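Local coordinates for protein putative secreted endoglycosylceramidase (Rhodococcus hoagii, PDB 6JYZ) that probably hydrolyses the O-glycosidic link between sugar and ceramide in glycosphingolipids, acting as an endogalactosylceramidase of glycoside hydrolase family 5, at residues 184-189 and 195-200; 291-296 and 312-317; 422-427 and 434-439. All blocks are in the same frame, centred on the assembly; numbering follows the deposited sequence.

How the contacts relate
Contacts 1 and 2 belong to the family 5 catalytic barrel, whereas contact 3 lies in the C-terminal beta-sandwich; no two of them share a helix or strand. Contact 1, with its centre about 22 Å from that of the chain, joins two consecutive helices at the partly buried outside of the barrel and mixes a polar bond with an aromatic-aliphatic touch. Contact 2 is deeper and wholly apolar, a loop packed on the helix that follows it. Contact 3 is also buried but joins strands of two different sheets through a phenylalanine ring set against an alanine methyl and a tyrosine hydroxyl, while an arginine beside that phenylalanine holds a 1,2-ethanediol, probably from the crystallisation liquor.

Contact 1: residues 184-189 and 195-200; sequences QAFYDD and GHLVQT
With CG swung away from the backbone nitrogen in both Phe186 (chi1 169°) and Leu197, the two side chains extend into the space between helices 177-187 and 193-206 and cross obliquely. The CD2 methyl of Leu197 comes at a slant to the phenyl ring: Phe186 CE1 lies 3.8 Å from Leu197 CD2, and Phe186 CZ is almost as near. Both residues also pack on Phe240, whose ring meets that of Phe186 edge-to-face, so helix 230-251 completes the apolar cluster.

The polar half of the contact starts where the first helix stops. Asp189 has a positive phi and closes a Schellman motif, its N bonded to Phe186 O at 2.9 Å. Its CG stands anti to the backbone nitrogen and beside the carbonyl carbon (chi1 -156°), which carries the carboxylate across to the next helix, where Gly195 N donates to Asp189 OD1 at 3.0 Å, reaching the oxygen on its syn side but 33° out of the carboxylate plane. Gln194 N adds a weak bond to the same oxygen, while OD2 forms a salt bridge with Arg243. With an alanine in place of Asp189, the amide of Gly195 is likely to lose this acceptor and the Arg243 guanidinium its anionic mate.

The turn between helices 177-187 and 193-206, outside the barrel, is thus held by two kinds of interaction. One carboxylate accepts the Gly195 and weaker Gln194 amide bonds and pairs with the Arg243 guanidinium of helix 230-251, and its negative charge is likely to be favoured by the helix dipole and the arginine.

Contact 2: residues 291-296 and 312-317; sequences PHLYSQ and RIAVAA
Pro291 and Leu293 converge on one methyl group, Ala314 CB, which by itself makes the whole touch of the helix segment 312-317 with the segment 291-296. The contact belongs to the (beta/alpha)8 barrel of family 5 glycosidases: residues 291-296 leave the end of the sixth barrel strand, 287-289, and helix 307-321 is the one that follows it, so the chain folds back to pack on its own continuation.

The loop is shaped for this by an inverse gamma turn centred on Leu293, closed by a weak bond from Tyr294 N to His292 O. Through the turn the side chains divide. Those of Pro291 and Leu293 leave the backbone toward the helix, while His292 and Tyr294 go elsewhere, His292 ND1 bonding to Glu222 and Tyr294 OH to Glu329. These two glutamates stand at or just beyond the ends of the fourth and seventh barrel strands, the places where enzymes of this family keep their catalytic pair, which is consistent with a loop that has one side on the helical shell and the other on the active-site cleft.

Leu293 holds CG beside its backbone nitrogen and anti to the carbonyl carbon (chi1 -57°), and with chi2 at -174° it is the CD2 branch that faces the alanine. The small residue lets the helix come close, the CA atoms of Pro291 and Ala314 being 7.0 Å apart. Trp268, from helix 268-271, touches both Pro291 and Leu293, and Thr327 OG1 is hydrogen-bonded to Pro291 O. Ala314 CB sits 3.9 Å from Pro291 CG and 3.8 Å from Leu293 CD2, and as Pro291 CG and Leu293 CD2 are 4.0 Å from each other, the three carbons form a nearly equilateral triangle.

Contact 3: residues 422-427 and 434-439; sequences EGFRGD and AWYPGA. With EDO (1,2-ethanediol), chain F.
Phe424 CE1 is the carbon through which the two strands chiefly meet, touching Ala434 CB at 3.8 Å and Tyr436 OH at 3.7 Å. The two approaches differ. The tyrosine oxygen lies at the edge of the phenylalanine ring, near its plane, in a van der Waals contact, whereas the alanine methyl comes in obliquely and also lies 3.9 Å from Phe424 CZ.

Phe424 takes the crowded position between backbone nitrogen and carbonyl carbon (chi1 57°), and from there its ring reaches the other strand. Tyr436 turns its CG beside the backbone nitrogen (chi1 -61°), and the phenol then carries its hydroxyl to the edge of the phenyl ring. Around this group, Val473 touches the side chains of both Phe424 and Tyr436, Leu416 packs on Phe424, and Ala408 and Pro442 border Tyr436.

The next residue along, Arg425, holds a molecule of 1,2-ethanediol, probably from the crystallisation liquor. Arg425 NE donates to O1 of the diol at 2.8 Å, at the edge of the guanidinium, and Arg425 NH2 gives a nearly straight bond to O2 at 3.0 Å. Glu418 OE1, on strand 416-420, also bonds the diol.

The CA atoms of Phe424 and Ala434 are 9.6 Å apart, a spacing that fits facing sheets rather than paired strands. Strand 423-428 lies between strands 416-420 and 471-475 in an antiparallel sheet; strand 431-437 pairs instead with 409-414 and 460-467, so the contact lies between the two layers of a beta-sandwich, with Tyr436 partly exposed.

Contact 1: residues 184-189 and 195-200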
loop_
_atom_site.group_PDB
_atom_site.type_symbol
_atom_site.label_atom_id
_atom_site.label_comp_id
_atom_site.label_asym_id
_atom_site.label_seq_id
_atom_site.Cartn_x
_atom_site.Cartn_y
_atom_site.Cartn_z
ATOM N N GLN A 184 19.033 5.292 11.036
ATOM C CA GLN A 184 19.428 4.988 12.395
ATOM C C GLN A 184 19.245 6.232 13.279
ATOM O O GLN A 184 18.832 6.115 14.438
ATOM C CB GLN A 184 20.856 4.445 12.483
ATOM C CG GLN A 184 21.143 3.856 13.873
ATOM C CD GLN A 184 20.171 2.732 14.180
ATOM O OE1 GLN A 184 19.862 1.897 13.302
ATOM N NE2 GLN A 184 19.699 2.649 15.419
ATOM N N ALA A 185 19.544 7.437 12.730
ATOM C CA ALA A 185 19.301 8.674 13.496
ATOM C C ALA A 185 17.840 8.787 13.856
ATOM O O ALA A 185 17.496 9.151 14.986
ATOM C CB ALA A 185 19.711 9.836 12.651
ATOM N N PHE A 186 16.945 8.420 12.925
ATOM C CA PHE A 186 15.515 8.404 13.215
ATOM C C PHE A 186 15.187 7.404 14.302
ATOM O O PHE A 186 14.458 7.738 15.283
ATOM C CB PHE A 186 14.766 8.076 11.935
ATOM C CG PHE A 186 13.313 7.768 12.089
ATOM C CD1 PHE A 186 12.369 8.799 12.202
ATOM C CD2 PHE A 186 12.908 6.455 12.139
ATOM C CE1 PHE A 186 11.024 8.490 12.346
ATOM C CE2 PHE A 186 11.564 6.133 12.316
ATOM C CZ PHE A 186 10.601 7.159 12.412
ATOM N N TYR A 187 15.664 6.141 14.224
ATOM C CA TYR A 187 15.292 5.182 15.260
ATOM C C TYR A 187 15.835 5.608 16.628
ATOM O O TYR A 187 15.170 5.309 17.649
ATOM C CB TYR A 187 15.803 3.771 14.886
ATOM C CG TYR A 187 15.125 3.210 13.674
ATOM C CD1 TYR A 187 13.721 3.101 13.616
ATOM C CD2 TYR A 187 15.864 2.816 12.550
ATOM C CE1 TYR A 187 13.111 2.592 12.476
ATOM C CE2 TYR A 187 15.270 2.235 11.437
ATOM C CZ TYR A 187 13.873 2.192 11.396
ATOM O OH TYR A 187 13.244 1.691 10.266
ATOM N N ASP A 188 17.002 6.248 16.629
ATOM C CA ASP A 188 17.585 6.739 17.899
ATOM C C ASP A 188 16.991 8.071 18.341
ATOM O O ASP A 188 17.367 8.581 19.389
ATOM C CB ASP A 188 19.099 6.780 17.757
ATOM C CG ASP A 188 19.645 5.320 17.623
ATOM O OD1 ASP A 188 19.063 4.416 18.215
ATOM O OD2 ASP A 188 20.636 5.207 17.073
ATOM N N ASP A 189 16.072 8.642 17.569
ATOM C CA ASP A 189 15.387 9.905 17.891
ATOM C C ASP A 189 16.427 11.015 18.026
ATOM O O ASP A 189 16.253 11.950 18.829
ATOM C CB ASP A 189 14.492 9.809 19.133
ATOM C CG ASP A 189 13.376 10.827 19.154
ATOM O OD1 ASP A 189 13.059 11.474 18.156
ATOM O OD2 ASP A 189 12.763 10.871 20.264
ATOM N N GLY A 195 10.192 11.872 17.295
ATOM C CA GLY A 195 9.063 12.520 18.000
ATOM C C GLY A 195 8.334 13.465 17.044
ATOM O O GLY A 195 7.100 13.567 17.135
ATOM N N HIS A 196 9.034 14.080 16.109
ATOM C CA HIS A 196 8.353 14.887 15.094
ATOM C C HIS A 196 7.427 14.068 14.205
ATOM O O HIS A 196 6.318 14.484 13.921
ATOM C CB HIS A 196 9.356 15.628 14.220
ATOM C CG HIS A 196 9.868 16.869 14.850
ATOM N ND1 HIS A 196 10.992 17.069 15.592
ATOM C CD2 HIS A 196 9.349 18.073 14.628
ATOM C CE1 HIS A 196 11.088 18.387 15.912
ATOM N NE2 HIS A 196 10.098 18.997 15.305
ATOM N N LEU A 197 7.891 12.914 13.709
ATOM C CA LEU A 197 6.997 12.095 12.895
ATOM C C LEU A 197 5.815 11.579 13.717
ATOM O O LEU A 197 4.674 11.527 13.220
ATOM C CB LEU A 197 7.754 10.934 12.210
ATOM C CG LEU A 197 6.857 10.079 11.316
ATOM C CD1 LEU A 197 6.123 10.940 10.271
ATOM C CD2 LEU A 197 7.667 8.969 10.638
ATOM N N VAL A 198 6.052 11.171 14.968
ATOM C CA VAL A 198 4.954 10.723 15.804
ATOM C C VAL A 198 3.901 11.826 15.960
ATOM O O VAL A 198 2.694 11.554 15.811
ATOM C CB VAL A 198 5.520 10.255 17.169
ATOM C CG1 VAL A 198 4.423 10.035 18.182
ATOM C CG2 VAL A 198 6.329 8.960 17.009
ATOM N N GLN A 199 4.334 13.061 16.239
ATOM C CA GLN A 199 3.390 14.162 16.370
ATOM C C GLN A 199 2.710 14.439 15.048
ATOM O O GLN A 199 1.495 14.708 15.035
ATOM C CB GLN A 199 4.145 15.372 16.896
ATOM C CG GLN A 199 3.244 16.634 16.885
ATOM C CD GLN A 199 3.922 17.823 17.515
ATOM O OE1 GLN A 199 4.825 18.428 16.960
ATOM N NE2 GLN A 199 3.518 18.081 18.712
ATOM N N THR A 200 3.413 14.387 13.926
ATOM C CA THR A 200 2.799 14.590 12.620
ATOM C C THR A 200 1.703 13.524 12.365
ATOM O O THR A 200 0.606 13.854 11.886
ATOM C CB THR A 200 3.879 14.600 11.519
ATOM O OG1 THR A 200 4.692 15.749 11.741
ATOM C CG2 THR A 200 3.279 14.580 10.125
#

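Contact 2: residues 291-296 and 312-317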
loop_
_atom_site.group_PDB
_atom_site.type_symbol
_atom_site.label_atom_id
_atom_site.label_comp_id
_atom_site.label_asym_id
_atom_site.label_seq_id
_atom_site.Cartn_x
_atom_site.Cartn_y
_atom_site.Cartn_z
ATOM N N PRO A 291 3.140 -7.028 5.215
ATOM C CA PRO A 291 4.342 -7.274 4.409
ATOM C C PRO A 291 4.006 -7.084 2.940
ATOM O O PRO A 291 2.834 -7.152 2.527
ATOM C CB PRO A 291 4.643 -8.754 4.704
ATOM C CG PRO A 291 3.254 -9.359 4.867
ATOM C CD PRO A 291 2.486 -8.280 5.642
ATOM N N HIS A 292 5.017 -6.770 2.159
ATOM C CA HIS A 292 4.919 -6.598 0.717
ATOM C C HIS A 292 5.368 -7.886 0.056
ATOM O O HIS A 292 6.501 -8.338 0.239
ATOM C CB HIS A 292 5.724 -5.392 0.209
ATOM C CG HIS A 292 5.230 -4.132 0.877
ATOM N ND1 HIS A 292 5.908 -2.928 0.752
ATOM C CD2 HIS A 292 4.110 -3.899 1.630
ATOM C CE1 HIS A 292 5.197 -1.991 1.416
ATOM N NE2 HIS A 292 4.111 -2.539 1.974
ATOM N N LEU A 293 4.421 -8.503 -0.654
ATOM C CA LEU A 293 4.620 -9.911 -1.122
ATOM C C LEU A 293 5.215 -9.945 -2.510
ATOM O O LEU A 293 4.509 -10.081 -3.522
ATOM C CB LEU A 293 3.287 -10.659 -1.071
ATOM C CG LEU A 293 2.618 -10.694 0.294
ATOM C CD1 LEU A 293 1.353 -11.590 0.274
ATOM C CD2 LEU A 293 3.545 -11.262 1.364
ATOM N N TYR A 294 6.537 -9.786 -2.572
ATOM C CA TYR A 294 7.279 -9.655 -3.816
ATOM C C TYR A 294 8.001 -10.950 -4.235
ATOM O O TYR A 294 8.781 -10.905 -5.200
ATOM C CB TYR A 294 8.271 -8.475 -3.736
ATOM C CG TYR A 294 7.603 -7.124 -3.943
ATOM C CD1 TYR A 294 6.911 -6.793 -5.106
ATOM C CD2 TYR A 294 7.657 -6.128 -2.984
ATOM C CE1 TYR A 294 6.384 -5.531 -5.343
ATOM C CE2 TYR A 294 7.148 -4.846 -3.180
ATOM C CZ TYR A 294 6.507 -4.561 -4.362
ATOM O OH TYR A 294 6.003 -3.321 -4.678
ATOM N N SER A 295 7.689 -12.084 -3.590
ATOM C CA SER A 295 8.282 -13.361 -3.984
ATOM C C SER A 295 7.977 -13.658 -5.450
ATOM O O SER A 295 6.852 -13.515 -5.926
ATOM C CB SER A 295 7.864 -14.458 -3.103
ATOM O OG SER A 295 8.260 -14.227 -1.743
ATOM N N GLN A 296 9.029 -14.078 -6.146
ATOM C CA GLN A 296 9.019 -14.415 -7.586
ATOM C C GLN A 296 8.726 -13.202 -8.438
ATOM O O GLN A 296 8.425 -13.337 -9.655
ATOM C CB GLN A 296 8.141 -15.623 -7.940
ATOM C CG GLN A 296 8.595 -16.811 -7.165
ATOM C CD GLN A 296 8.033 -18.104 -7.696
ATOM O OE1 GLN A 296 6.894 -18.491 -7.473
ATOM N NE2 GLN A 296 8.896 -18.838 -8.386
ATOM N N ARG A 312 2.065 -18.252 2.494
ATOM C CA ARG A 312 2.006 -19.068 3.699
ATOM C C ARG A 312 2.847 -18.471 4.827
ATOM O O ARG A 312 2.410 -18.460 5.974
ATOM C CB ARG A 312 2.483 -20.537 3.435
ATOM C CG ARG A 312 1.420 -21.253 2.577
ATOM C CD ARG A 312 1.902 -22.718 2.363
ATOM N NE ARG A 312 1.002 -23.328 1.384
ATOM C CZ ARG A 312 1.232 -23.502 0.081
ATOM N NH1 ARG A 312 2.402 -23.212 -0.470
ATOM N NH2 ARG A 312 0.274 -24.084 -0.648
ATOM N N ILE A 313 4.019 -17.925 4.491
ATOM C CA ILE A 313 4.864 -17.303 5.508
ATOM C C ILE A 313 4.171 -16.078 6.089
ATOM O O ILE A 313 4.122 -15.881 7.287
ATOM C CB ILE A 313 6.204 -16.925 4.853
ATOM C CG1 ILE A 313 6.979 -18.192 4.438
ATOM C CG2 ILE A 313 7.023 -16.099 5.838
ATOM C CD1 ILE A 313 8.173 -17.918 3.508
ATOM N N ALA A 314 3.597 -15.244 5.202
ATOM C CA ALA A 314 2.924 -14.034 5.662
ATOM C C ALA A 314 1.695 -14.347 6.513
ATOM O O ALA A 314 1.415 -13.670 7.492
ATOM C CB ALA A 314 2.537 -13.186 4.465
ATOM N N VAL A 315 0.933 -15.379 6.109
ATOM C CA VAL A 315 -0.261 -15.781 6.841
ATOM C C VAL A 315 0.140 -16.307 8.235
ATOM O O VAL A 315 -0.499 -15.988 9.239
ATOM C CB VAL A 315 -1.021 -16.865 6.040
ATOM C CG1 VAL A 315 -2.073 -17.602 6.881
ATOM C CG2 VAL A 315 -1.679 -16.264 4.818
ATOM N N ALA A 316 1.241 -17.083 8.310
ATOM C CA ALA A 316 1.676 -17.563 9.618
ATOM C C ALA A 316 2.140 -16.423 10.510
ATOM O O ALA A 316 1.880 -16.390 11.713
ATOM C CB ALA A 316 2.800 -18.579 9.461
ATOM N N ALA A 317 2.824 -15.436 9.930
ATOM C CA ALA A 317 3.275 -14.256 10.705
ATOM C C ALA A 317 2.059 -13.476 11.224
ATOM O O ALA A 317 1.994 -13.090 12.375
ATOM C CB ALA A 317 4.166 -13.391 9.830
#

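Contact 3: residues 422-427 and 434-439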
loop_
_atom_site.group_PDB
_atom_site.type_symbol
_atom_site.label_atom_id
_atom_site.label_comp_id
_atom_site.label_asym_id
_atom_site.label_seq_id
_atom_site.Cartn_x
_atom_site.Cartn_y
_atom_site.Cartn_z
ATOM N N GLU A 422 -14.409 -19.170 -9.310
ATOM C CA GLU A 422 -15.820 -19.360 -9.699
ATOM C C GLU A 422 -16.793 -18.713 -8.746
ATOM O O GLU A 422 -17.999 -18.817 -9.007
ATOM C CB GLU A 422 -16.129 -20.850 -9.748
ATOM C CG GLU A 422 -15.774 -21.607 -8.470
ATOM C CD GLU A 422 -14.340 -22.161 -8.169
ATOM O OE1 GLU A 422 -13.178 -21.711 -8.786
ATOM O OE2 GLU A 422 -14.332 -23.106 -7.283
ATOM N N GLY A 423 -16.392 -18.151 -7.634
ATOM C CA GLY A 423 -17.305 -17.383 -6.807
ATOM C C GLY A 423 -17.005 -17.591 -5.344
ATOM O O GLY A 423 -15.865 -17.879 -4.934
ATOM N N PHE A 424 -17.975 -17.372 -4.466
ATOM C CA PHE A 424 -17.722 -17.267 -3.034
ATOM C C PHE A 424 -18.864 -17.801 -2.219
ATOM O O PHE A 424 -19.984 -17.974 -2.789
ATOM C CB PHE A 424 -17.380 -15.818 -2.577
ATOM C CG PHE A 424 -18.479 -14.811 -2.936
ATOM C CD1 PHE A 424 -18.561 -14.198 -4.162
ATOM C CD2 PHE A 424 -19.411 -14.519 -1.957
ATOM C CE1 PHE A 424 -19.584 -13.289 -4.435
ATOM C CE2 PHE A 424 -20.434 -13.598 -2.235
ATOM C CZ PHE A 424 -20.533 -13.007 -3.447
ATOM N N ARG A 425 -18.631 -18.100 -0.978
ATOM C CA ARG A 425 -19.650 -18.681 -0.126
ATOM C C ARG A 425 -19.420 -18.296 1.299
ATOM O O ARG A 425 -18.275 -17.876 1.665
ATOM C CB ARG A 425 -19.817 -20.184 -0.281
ATOM C CG ARG A 425 -18.657 -21.015 0.183
ATOM C CD ARG A 425 -18.942 -22.544 -0.047
ATOM N NE ARG A 425 -19.084 -22.827 -1.463
ATOM C CZ ARG A 425 -20.240 -23.155 -2.075
ATOM N NH1 ARG A 425 -21.360 -23.341 -1.428
ATOM N NH2 ARG A 425 -20.273 -23.184 -3.388
ATOM N N GLY A 426 -20.408 -18.411 2.150
ATOM C CA GLY A 426 -20.262 -18.068 3.540
ATOM C C GLY A 426 -21.474 -18.471 4.335
ATOM O O GLY A 426 -22.354 -19.237 3.830
ATOM N N ASP A 427 -21.490 -18.097 5.572
ATOM C CA ASP A 427 -22.610 -18.372 6.468
ATOM C C ASP A 427 -22.783 -17.196 7.383
ATOM O O ASP A 427 -21.912 -17.023 8.288
ATOM C CB ASP A 427 -22.364 -19.690 7.219
ATOM C CG ASP A 427 -23.532 -20.139 8.068
ATOM O OD1 ASP A 427 -24.414 -19.354 8.297
ATOM O OD2 ASP A 427 -23.417 -21.286 8.627
ATOM N N ALA A 434 -20.746 -7.452 -4.220
ATOM C CA ALA A 434 -19.690 -8.075 -5.008
ATOM C C ALA A 434 -19.474 -7.334 -6.309
ATOM O O ALA A 434 -20.415 -6.680 -6.845
ATOM C CB ALA A 434 -19.940 -9.539 -5.212
ATOM N N TRP A 435 -18.279 -7.465 -6.881
ATOM C CA TRP A 435 -17.898 -6.897 -8.168
ATOM C C TRP A 435 -17.694 -7.988 -9.204
ATOM O O TRP A 435 -17.104 -9.023 -8.914
ATOM C CB TRP A 435 -16.534 -6.185 -7.958
ATOM C CG TRP A 435 -15.780 -5.907 -9.218
ATOM C CD1 TRP A 435 -14.693 -6.592 -9.713
ATOM C CD2 TRP A 435 -16.044 -4.899 -10.240
ATOM N NE1 TRP A 435 -14.265 -6.091 -10.919
ATOM C CE2 TRP A 435 -15.099 -5.058 -11.274
ATOM C CE3 TRP A 435 -16.984 -3.846 -10.304
ATOM C CZ2 TRP A 435 -15.044 -4.155 -12.354
ATOM C CZ3 TRP A 435 -16.911 -2.966 -11.390
ATOM C CH2 TRP A 435 -15.953 -3.130 -12.390
ATOM N N TYR A 436 -18.092 -7.669 -10.450
ATOM C CA TYR A 436 -17.798 -8.517 -11.595
ATOM C C TYR A 436 -17.349 -7.632 -12.749
ATOM O O TYR A 436 -18.047 -6.656 -13.041
ATOM C CB TYR A 436 -19.031 -9.326 -12.072
ATOM C CG TYR A 436 -19.574 -10.253 -11.022
ATOM C CD1 TYR A 436 -20.436 -9.791 -10.040
ATOM C CD2 TYR A 436 -19.144 -11.556 -10.993
ATOM C CE1 TYR A 436 -20.817 -10.587 -8.986
ATOM C CE2 TYR A 436 -19.555 -12.395 -9.951
ATOM C CZ TYR A 436 -20.371 -11.902 -8.959
ATOM O OH TYR A 436 -20.723 -12.689 -7.894
ATOM N N PRO A 437 -16.240 -7.896 -13.436
ATOM C CA PRO A 437 -15.803 -7.032 -14.537
ATOM C C PRO A 437 -16.513 -7.381 -15.839
ATOM O O PRO A 437 -16.932 -8.526 -16.044
ATOM C CB PRO A 437 -14.298 -7.400 -14.694
ATOM C CG PRO A 437 -14.234 -8.870 -14.253
ATOM C CD PRO A 437 -15.271 -8.962 -13.136
ATOM N N GLY A 438 -16.492 -6.394 -16.726
ATOM C CA GLY A 438 -16.775 -6.644 -18.144
ATOM C C GLY A 438 -18.187 -6.252 -18.521
ATOM O O GLY A 438 -19.099 -6.114 -17.707
ATOM N N ALA A 439 -18.337 -6.106 -19.853
ATOM C CA ALA A 439 -19.617 -5.656 -20.371
ATOM C C ALA A 439 -20.685 -6.748 -20.341
ATOM O O ALA A 439 -21.845 -6.396 -20.140
ATOM C CB ALA A 439 -19.403 -5.142 -21.791
HETATM C C1 EDO F . -15.970 -21.295 -3.337
HETATM O O1 EDO F . -16.489 -22.046 -2.244
HETATM C C2 EDO F . -16.996 -21.283 -4.377
HETATM O O2 EDO F . -17.662 -22.513 -4.609
#